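Local coordinates for protein glycosyl hydrolase, family 8 (Clostridium perfringens, PDB 3REN) that acts as an alpha-amylase with an (alpha/alpha)6-barrel fold, probably cleaving the glycosidic bonds of starch-like alpha-glucans, at residues A[312-316]-A[317-321]; A[128-132]-A[133-137]; A[167-171]-A[172-176]. All blocks are in the same frame, centred on the assembly; numbering follows the deposited sequence.

Interaction 1. Residues A[312-316]-A[317-321]; sequences YQIKN and KDSVL. With EDO (1,2-ethanediol), chain L.
Asn316 closes its turn twice over, its two oxygens accepting from successive backbone amides. Its backbone O takes the N-H of Ser319 (3.1 Å, 162°), while its side-chain OD1 takes that of Asp318 (2.8 Å, 151°), the donor standing well above the amide plane. The amide group swings forward over the turn because CG lies anti to the backbone N (chi1 -175°). The result is a type I beta turn from Asn316 to Ser319 with an Asx turn laid on it, and Ser319 OG appears to accept from Leu321 N in an ST turn, though the place of that N is less sure. On the inner side the branched side of Ile314 meets the returning chain, CB resting 3.5 Å from Leu321 O and CG2 3.9 Å from Ser319 CB. Deeper in, Leu321 packs on Phe29 of helix 21-33. A 1,2-ethanediol, probably from the crystallisation liquor, sits by the outgoing chain, where its O1 accepts from Asn316 N (2.9 Å) and its O2 from Lys315 N (3.0 Å). Lys315, bent at chi3 and chi4, curls back to give NZ to Gln313 O at 2.8 Å, and also to the carbonyls of Lys310 and Tyr311.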
loop_
_atom_site.group_PDB
_atom_site.type_symbol
_atom_site.label_atom_id
_atom_site.label_comp_id
_atom_site.label_asym_id
_atom_site.label_seq_id
_atom_site.Cartn_x
_atom_site.Cartn_y
_atom_site.Cartn_z
ATOM N N TYR A 312 5.206 0.390 18.963
ATOM C CA TYR A 312 4.108 -0.580 18.807
ATOM C C TYR A 312 4.533 -1.992 18.413
ATOM O O TYR A 312 3.761 -2.944 18.605
ATOM C CB TYR A 312 3.038 -0.037 17.846
ATOM C CG TYR A 312 2.238 1.020 18.534
ATOM C CD1 TYR A 312 1.420 0.685 19.623
ATOM C CD2 TYR A 312 2.294 2.344 18.123
ATOM C CE1 TYR A 312 0.690 1.651 20.307
ATOM C CE2 TYR A 312 1.564 3.317 18.783
ATOM C CZ TYR A 312 0.763 2.958 19.882
ATOM O OH TYR A 312 0.026 3.912 20.559
ATOM N N GLN A 313 5.748 -2.135 17.879
ATOM C CA GLN A 313 6.261 -3.487 17.515
ATOM C C GLN A 313 6.336 -4.364 18.768
ATOM O O GLN A 313 6.780 -3.898 19.820
ATOM C CB GLN A 313 7.618 -3.380 16.816
ATOM C CG GLN A 313 8.166 -4.709 16.286
ATOM C CD GLN A 313 9.472 -4.530 15.511
ATOM O OE1 GLN A 313 10.236 -3.607 15.774
ATOM N NE2 GLN A 313 9.727 -5.415 14.556
ATOM N N ILE A 314 5.881 -5.611 18.682
ATOM C CA ILE A 314 5.889 -6.512 19.849
ATOM C C ILE A 314 7.331 -6.905 20.184
ATOM O O ILE A 314 8.004 -7.610 19.394
ATOM C CB ILE A 314 5.048 -7.785 19.603
ATOM C CG1 ILE A 314 3.610 -7.450 19.169
ATOM C CG2 ILE A 314 5.064 -8.754 20.812
ATOM C CD1 ILE A 314 2.799 -6.774 20.160
ATOM N N LYS A 315 7.799 -6.457 21.347
ATOM C CA LYS A 315 9.199 -6.649 21.736
ATOM C C LYS A 315 9.394 -7.817 22.704
ATOM O O LYS A 315 10.522 -8.208 22.942
ATOM C CB LYS A 315 9.859 -5.330 22.234
ATOM C CG LYS A 315 10.081 -4.321 21.078
ATOM C CD LYS A 315 10.453 -2.901 21.546
ATOM C CE LYS A 315 9.279 -2.168 22.232
ATOM N NZ LYS A 315 8.077 -1.986 21.357
ATOM N N ASN A 316 8.299 -8.394 23.197
ATOM C CA ASN A 316 8.324 -9.528 24.141
ATOM C C ASN A 316 8.805 -10.819 23.473
ATOM O O ASN A 316 8.064 -11.392 22.660
ATOM C CB ASN A 316 6.900 -9.753 24.682
ATOM C CG ASN A 316 6.824 -10.846 25.780
ATOM O OD1 ASN A 316 7.762 -11.636 25.994
ATOM N ND2 ASN A 316 5.695 -10.889 26.464
ATOM N N LYS A 317 10.009 -11.298 23.806
ATOM C CA LYS A 317 10.539 -12.508 23.153
ATOM C C LYS A 317 9.695 -13.773 23.432
ATOM O O LYS A 317 9.819 -14.769 22.708
ATOM C CB LYS A 317 12.026 -12.778 23.497
ATOM C CG LYS A 317 12.941 -11.552 23.566
ATOM C CD LYS A 317 13.991 -11.470 22.451
ATOM C CE LYS A 317 14.902 -10.273 22.738
ATOM N NZ LYS A 317 16.084 -10.155 21.842
ATOM N N ASP A 318 8.850 -13.737 24.464
ATOM C CA ASP A 318 8.004 -14.902 24.813
ATOM C C ASP A 318 6.635 -14.893 24.113
ATOM O O ASP A 318 5.841 -15.820 24.282
ATOM C CB ASP A 318 7.813 -15.013 26.341
ATOM C CG ASP A 318 9.162 -15.137 27.116
ATOM O OD1 ASP A 318 10.103 -15.840 26.637
ATOM O OD2 ASP A 318 9.278 -14.504 28.202
ATOM N N SER A 319 6.347 -13.839 23.353
ATOM C CA SER A 319 5.125 -13.793 22.566
ATOM C C SER A 319 5.355 -14.469 21.216
ATOM O O SER A 319 6.362 -14.204 20.551
ATOM C CB SER A 319 4.705 -12.353 22.281
ATOM O OG SER A 319 3.449 -12.340 21.614
ATOM N N VAL A 320 4.395 -15.294 20.801
ATOM C CA VAL A 320 4.407 -15.811 19.437
ATOM C C VAL A 320 4.396 -14.672 18.413
ATOM O O VAL A 320 4.783 -14.878 17.250
ATOM C CB VAL A 320 3.256 -16.798 19.166
ATOM C CG1 VAL A 320 3.316 -17.991 20.148
ATOM C CG2 VAL A 320 1.917 -16.097 19.203
ATOM N N LEU A 321 4.029 -13.459 18.853
ATOM C CA LEU A 321 3.955 -12.312 17.939
ATOM C C LEU A 321 5.190 -11.456 17.969
ATOM O O LEU A 321 5.211 -10.400 17.347
ATOM C CB LEU A 321 2.718 -11.431 18.182
ATOM C CG LEU A 321 1.351 -12.079 18.217
ATOM C CD1 LEU A 321 0.267 -11.023 18.479
ATOM C CD2 LEU A 321 1.104 -12.896 16.917
HETATM C C1 EDO L . 5.303 -5.807 24.432
HETATM O O1 EDO L . 5.893 -6.945 23.777
HETATM C C2 EDO L . 6.237 -4.607 24.331
HETATM O O2 EDO L . 6.438 -4.273 22.957
#

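Interaction 2. Residues A[128-132]-A[133-137]; sequences NRWNS and FYYKF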
loop_
_atom_site.group_PDB
_atom_site.type_symbol
_atom_site.label_atom_id
_atom_site.label_comp_id
_atom_site.label_asym_id
_atom_site.label_seq_id
_atom_site.Cartn_x
_atom_site.Cartn_y
_atom_site.Cartn_z
ATOM N N ASN A 128 14.193 -2.545 -14.128
ATOM C CA ASN A 128 15.223 -1.484 -14.069
ATOM C C ASN A 128 16.447 -1.889 -13.252
ATOM O O ASN A 128 17.602 -1.658 -13.656
ATOM C CB ASN A 128 14.642 -0.184 -13.539
ATOM C CG ASN A 128 13.599 0.401 -14.480
ATOM O OD1 ASN A 128 13.464 -0.047 -15.623
ATOM N ND2 ASN A 128 12.836 1.378 -13.999
ATOM N N ARG A 129 16.178 -2.532 -12.125
ATOM C CA ARG A 129 17.196 -2.974 -11.199
ATOM C C ARG A 129 18.042 -4.151 -11.709
ATOM O O ARG A 129 19.270 -4.101 -11.652
ATOM C CB ARG A 129 16.499 -3.298 -9.872
ATOM C CG ARG A 129 17.098 -4.352 -9.010
ATOM C CD ARG A 129 18.000 -3.827 -7.974
ATOM N NE ARG A 129 17.338 -3.160 -6.838
ATOM C CZ ARG A 129 18.036 -2.359 -6.036
ATOM N NH1 ARG A 129 19.331 -2.191 -6.291
ATOM N NH2 ARG A 129 17.492 -1.735 -5.006
ATOM N N TRP A 130 17.383 -5.213 -12.177
ATOM C CA TRP A 130 18.080 -6.424 -12.570
ATOM C C TRP A 130 18.227 -6.609 -14.097
ATOM O O TRP A 130 18.747 -7.604 -14.530
ATOM C CB TRP A 130 17.470 -7.663 -11.901
ATOM C CG TRP A 130 17.490 -7.606 -10.390
ATOM C CD1 TRP A 130 18.600 -7.433 -9.587
ATOM C CD2 TRP A 130 16.372 -7.746 -9.497
ATOM N NE1 TRP A 130 18.231 -7.463 -8.258
ATOM C CE2 TRP A 130 16.877 -7.640 -8.167
ATOM C CE3 TRP A 130 15.000 -7.960 -9.680
ATOM C CZ2 TRP A 130 16.055 -7.713 -7.037
ATOM C CZ3 TRP A 130 14.177 -8.046 -8.543
ATOM C CH2 TRP A 130 14.717 -7.924 -7.236
ATOM N N ASN A 131 17.798 -5.648 -14.903
ATOM C CA ASN A 131 17.929 -5.772 -16.375
ATOM C C ASN A 131 17.308 -7.058 -16.892
ATOM O O ASN A 131 17.978 -7.836 -17.573
ATOM C CB ASN A 131 19.424 -5.719 -16.802
ATOM C CG ASN A 131 19.594 -5.546 -18.311
ATOM O OD1 ASN A 131 18.647 -5.164 -19.005
ATOM N ND2 ASN A 131 20.803 -5.822 -18.826
ATOM N N SER A 132 16.039 -7.297 -16.550
ATOM C CA SER A 132 15.344 -8.518 -16.908
ATOM C C SER A 132 14.047 -8.186 -17.621
ATOM O O SER A 132 13.043 -7.912 -16.958
ATOM C CB SER A 132 14.998 -9.339 -15.672
ATOM O OG SER A 132 16.097 -10.131 -15.276
ATOM N N PHE A 133 14.064 -8.246 -18.960
ATOM C CA PHE A 133 12.913 -7.875 -19.761
ATOM C C PHE A 133 11.646 -8.654 -19.362
ATOM O O PHE A 133 10.543 -8.160 -19.593
ATOM C CB PHE A 133 13.176 -8.173 -21.232
ATOM C CG PHE A 133 13.101 -9.636 -21.548
ATOM C CD1 PHE A 133 11.893 -10.215 -21.948
ATOM C CD2 PHE A 133 14.219 -10.455 -21.382
ATOM C CE1 PHE A 133 11.809 -11.592 -22.186
ATOM C CE2 PHE A 133 14.154 -11.845 -21.623
ATOM C CZ PHE A 133 12.947 -12.406 -22.029
ATOM N N TYR A 134 11.804 -9.884 -18.841
ATOM C CA TYR A 134 10.670 -10.756 -18.536
ATOM C C TYR A 134 9.664 -10.064 -17.583
ATOM O O TYR A 134 8.457 -10.053 -17.859
ATOM C CB TYR A 134 11.108 -12.113 -17.950
ATOM C CG TYR A 134 9.935 -13.033 -17.802
ATOM C CD1 TYR A 134 9.550 -13.882 -18.847
ATOM C CD2 TYR A 134 9.145 -13.001 -16.645
ATOM C CE1 TYR A 134 8.433 -14.698 -18.721
ATOM C CE2 TYR A 134 8.019 -13.789 -16.521
ATOM C CZ TYR A 134 7.668 -14.636 -17.541
ATOM O OH TYR A 134 6.556 -15.429 -17.393
ATOM N N TYR A 135 10.187 -9.497 -16.484
ATOM C CA TYR A 135 9.398 -8.681 -15.568
ATOM C C TYR A 135 8.606 -7.574 -16.284
ATOM O O TYR A 135 7.415 -7.373 -16.003
ATOM C CB TYR A 135 10.318 -8.035 -14.531
ATOM C CG TYR A 135 11.105 -9.007 -13.664
ATOM C CD1 TYR A 135 10.481 -10.091 -13.069
ATOM C CD2 TYR A 135 12.478 -8.812 -13.416
ATOM C CE1 TYR A 135 11.185 -10.971 -12.274
ATOM C CE2 TYR A 135 13.207 -9.701 -12.593
ATOM C CZ TYR A 135 12.554 -10.774 -12.034
ATOM O OH TYR A 135 13.226 -11.684 -11.219
ATOM N N LYS A 136 9.271 -6.866 -17.200
ATOM C CA LYS A 136 8.680 -5.739 -17.920
ATOM C C LYS A 136 7.548 -6.222 -18.852
ATOM O O LYS A 136 6.478 -5.621 -18.888
ATOM C CB LYS A 136 9.769 -4.994 -18.725
ATOM C CG LYS A 136 9.332 -3.760 -19.486
ATOM C CD LYS A 136 10.493 -3.209 -20.322
ATOM C CE LYS A 136 10.005 -2.212 -21.351
ATOM N NZ LYS A 136 11.130 -1.670 -22.184
ATOM N N PHE A 137 7.790 -7.304 -19.585
ATOM C CA PHE A 137 6.796 -7.843 -20.504
ATOM C C PHE A 137 5.581 -8.335 -19.753
ATOM O O PHE A 137 4.452 -8.151 -20.199
ATOM C CB PHE A 137 7.372 -9.023 -21.328
ATOM C CG PHE A 137 8.218 -8.595 -22.488
ATOM C CD1 PHE A 137 8.803 -7.339 -22.510
ATOM C CD2 PHE A 137 8.440 -9.457 -23.567
ATOM C CE1 PHE A 137 9.584 -6.932 -23.604
ATOM C CE2 PHE A 137 9.247 -9.061 -24.641
ATOM C CZ PHE A 137 9.803 -7.792 -24.652
HETATM O O HOH W 1 16.650 -8.372 -19.912
#
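Ser132 and Tyr135 make the tight part of this helix-to-helix turn: Ser132 CB lies 3.4 Å from Tyr135 CD2, pressing obliquely on the ring. On the same ring, CE2 comes to the edge of the Trp130 indole, near the indole plane and 3.8 Å from Trp130 CE3. Tyr135 can reach both because its CG stands anti to its own carbonyl carbon (chi1 -60°), which turns the ring back toward the end of the preceding helix. The backbone bond from Tyr135 N to Ser132 O is weak (3.3 Å, 123°), and the closer fit is between the side chains. The outer side is looser and wetter. Asn131 leaves the helix with positive phi, and a water spans the bend, donating to Asn131 O (2.7 Å) and accepting from Phe133 N (2.8 Å). Phe133 turns outward, where its CD1 lies over the centre of the Phe137 ring, 3.8 Å above it, one helical turn on. Both inward rings are tied at their polar ends, Trp130 NE1 to Asn76 OD1 and Tyr135 OH to Lys78 NZ. The turn thus joins helix 113-130 to helix 133-150 against helix 78-89, whose Phe81 meets Trp130 and Tyr135 alike in edge-to-face ring contacts.

Interaction 3. Residues A[167-171]-A[172-176]; sequences NTTTL and CYLDL
Leu171 O and Thr170 O each accept from the amide three residues on, Leu174 N and Tyr173 N, and so bend the chain sharply where strand 168-170 ends. The bond from Leu174 N to Leu171 O is the straighter (3.0 Å, 157°); that from Tyr173 N to Thr170 O follows a less straight path (3.1 Å, 140°). Leu171 O is gripped a second time by a water, which also donates to Leu174 O at 2.6 Å and so bridges the two carbonyls along the outgoing chain. The threonine hydroxyls face other partners: Thr170 OG1 bonds Asp158 OD2 and Thr169 OG1 bonds Leu156 O, both on strand 155-160. Their carbon branches do the packing across the bend. Thr169 CG2 meets the isobutyl end of Leu174, 3.7 Å from CD2, the two side chains crossing at about a right angle. Thr170 lies obliquely to the Tyr173 ring, its CB 3.7 Å from Tyr173 CD1, while its CG2 reaches Cys172 SG at 3.7 Å. That sulfur stands between the backbone N and the carbonyl carbon (chi1 67°), a torsion that holds it back over the strand end and in plane with the edge of the Tyr173 ring. Further out, Leu171 and Leu174 turn to Ile200 of helix 188-201, and Cys172 to Leu233 and Ile236 of helix 231-243. What follows completes the change of direction: Leu174 and Asp175 each centre an inverse gamma turn, and Asp175 takes the N-cap position of helix 176-185, its OD1 capping a backbone N there. The whole is a strand-to-helix junction made by a short 3-10 segment, delivering the chain from a small antiparallel sheet into helix 176-185, probably one of the helices of the (alpha/alpha)6 barrel.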
loop_
_atom_site.group_PDB
_atom_site.type_symbol
_atom_site.label_atom_id
_atom_site.label_comp_id
_atom_site.label_asym_id
_atom_site.label_seq_id
_atom_site.Cartn_x
_atom_site.Cartn_y
_atom_site.Cartn_z
ATOM N N ASN A 167 -17.822 1.570 -11.164
ATOM C CA ASN A 167 -17.841 2.923 -11.707
ATOM C C ASN A 167 -17.383 3.938 -10.659
ATOM O O ASN A 167 -17.703 5.120 -10.741
ATOM C CB ASN A 167 -19.238 3.271 -12.269
ATOM C CG ASN A 167 -20.322 3.226 -11.207
ATOM O OD1 ASN A 167 -20.050 3.030 -10.001
ATOM N ND2 ASN A 167 -21.563 3.410 -11.641
ATOM N N THR A 168 -16.618 3.470 -9.682
ATOM C CA THR A 168 -16.041 4.343 -8.690
ATOM C C THR A 168 -14.529 4.230 -8.717
ATOM O O THR A 168 -13.977 3.171 -9.094
ATOM C CB THR A 168 -16.630 4.076 -7.293
ATOM O OG1 THR A 168 -16.472 2.695 -6.979
ATOM C CG2 THR A 168 -18.121 4.444 -7.287
ATOM N N THR A 169 -13.872 5.338 -8.380
ATOM C CA THR A 169 -12.428 5.446 -8.352
ATOM C C THR A 169 -11.993 5.974 -6.983
ATOM O O THR A 169 -12.208 7.146 -6.656
ATOM C CB THR A 169 -11.962 6.403 -9.482
ATOM O OG1 THR A 169 -12.388 5.855 -10.727
ATOM C CG2 THR A 169 -10.427 6.598 -9.536
ATOM N N THR A 170 -11.369 5.118 -6.194
ATOM C CA THR A 170 -10.818 5.538 -4.910
ATOM C C THR A 170 -9.530 6.266 -5.237
ATOM O O THR A 170 -8.751 5.797 -6.054
ATOM C CB THR A 170 -10.659 4.293 -4.058
ATOM O OG1 THR A 170 -11.952 3.688 -4.006
ATOM C CG2 THR A 170 -10.195 4.589 -2.638
ATOM N N LEU A 171 -9.314 7.439 -4.662
ATOM C CA LEU A 171 -8.155 8.225 -5.042
ATOM C C LEU A 171 -6.814 7.558 -4.729
ATOM O O LEU A 171 -5.871 7.726 -5.507
ATOM C CB LEU A 171 -8.195 9.653 -4.453
ATOM C CG LEU A 171 -8.885 10.709 -5.334
ATOM C CD1 LEU A 171 -10.401 10.374 -5.390
ATOM C CD2 LEU A 171 -8.683 12.126 -4.797
ATOM N N CYS A 172 -6.735 6.804 -3.628
ATOM C CA CYS A 172 -5.491 6.070 -3.299
ATOM C C CYS A 172 -5.128 4.966 -4.331
ATOM O O CYS A 172 -3.982 4.518 -4.351
ATOM C CB CYS A 172 -5.523 5.473 -1.882
ATOM S SG CYS A 172 -6.707 4.175 -1.620
ATOM N N TYR A 173 -6.102 4.527 -5.132
ATOM C CA TYR A 173 -5.858 3.586 -6.257
ATOM C C TYR A 173 -5.115 4.245 -7.420
ATOM O O TYR A 173 -4.582 3.541 -8.286
ATOM C CB TYR A 173 -7.170 3.067 -6.832
ATOM C CG TYR A 173 -7.828 1.932 -6.070
ATOM C CD1 TYR A 173 -7.917 1.944 -4.684
ATOM C CD2 TYR A 173 -8.407 0.866 -6.757
ATOM C CE1 TYR A 173 -8.547 0.910 -4.016
ATOM C CE2 TYR A 173 -9.033 -0.158 -6.101
ATOM C CZ TYR A 173 -9.097 -0.132 -4.737
ATOM O OH TYR A 173 -9.739 -1.158 -4.073
ATOM N N LEU A 174 -5.115 5.570 -7.480
ATOM C CA LEU A 174 -4.491 6.275 -8.612
ATOM C C LEU A 174 -2.985 6.394 -8.398
ATOM O O LEU A 174 -2.473 7.437 -7.924
ATOM C CB LEU A 174 -5.148 7.640 -8.868
ATOM C CG LEU A 174 -6.643 7.512 -9.170
ATOM C CD1 LEU A 174 -7.253 8.882 -9.106
ATOM C CD2 LEU A 174 -6.891 6.836 -10.525
ATOM N N ASP A 175 -2.293 5.291 -8.741
ATOM C CA ASP A 175 -0.876 5.101 -8.486
ATOM C C ASP A 175 -0.082 5.860 -9.558
ATOM O O ASP A 175 0.396 5.286 -10.525
ATOM C CB ASP A 175 -0.610 3.603 -8.586
ATOM C CG ASP A 175 0.750 3.184 -8.078
ATOM O OD1 ASP A 175 1.682 4.012 -7.998
ATOM O OD2 ASP A 175 0.889 1.968 -7.773
ATOM N N LEU A 176 0.098 7.128 -9.322
ATOM C CA LEU A 176 0.765 7.993 -10.239
ATOM C C LEU A 176 2.172 7.506 -10.592
ATOM O O LEU A 176 2.510 7.571 -11.718
ATOM C CB LEU A 176 0.864 9.406 -9.677
ATOM C CG LEU A 176 -0.223 10.417 -10.004
ATOM C CD1 LEU A 176 -1.467 9.875 -10.442
ATOM C CD2 LEU A 176 -0.315 11.686 -9.224
HETATM O O HOH W 2 -2.970 8.112 -5.466
#

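From the N terminus the chain meets interaction 2 first, then interaction 3, and interaction 1 last. They run in series, none nested in or crossing another, and each closes a short turn of its own. Residues 128-137 reverse the chain between two long helices; residues 167-176 carry it from a strand into helix 176-185; residues 312-321 begin the long loop between helix 299-312 and helix 335-346. Interactions 2 and 3, both in the part of the chain related to glycosyl hydrolase family 8, have nearest atoms about 12 Å apart. Interaction 1 lies across the chain's centre from interaction 3, their centres about 36 Å apart. Together they exemplify three ways of redirecting the chain in a helix-rich barrel.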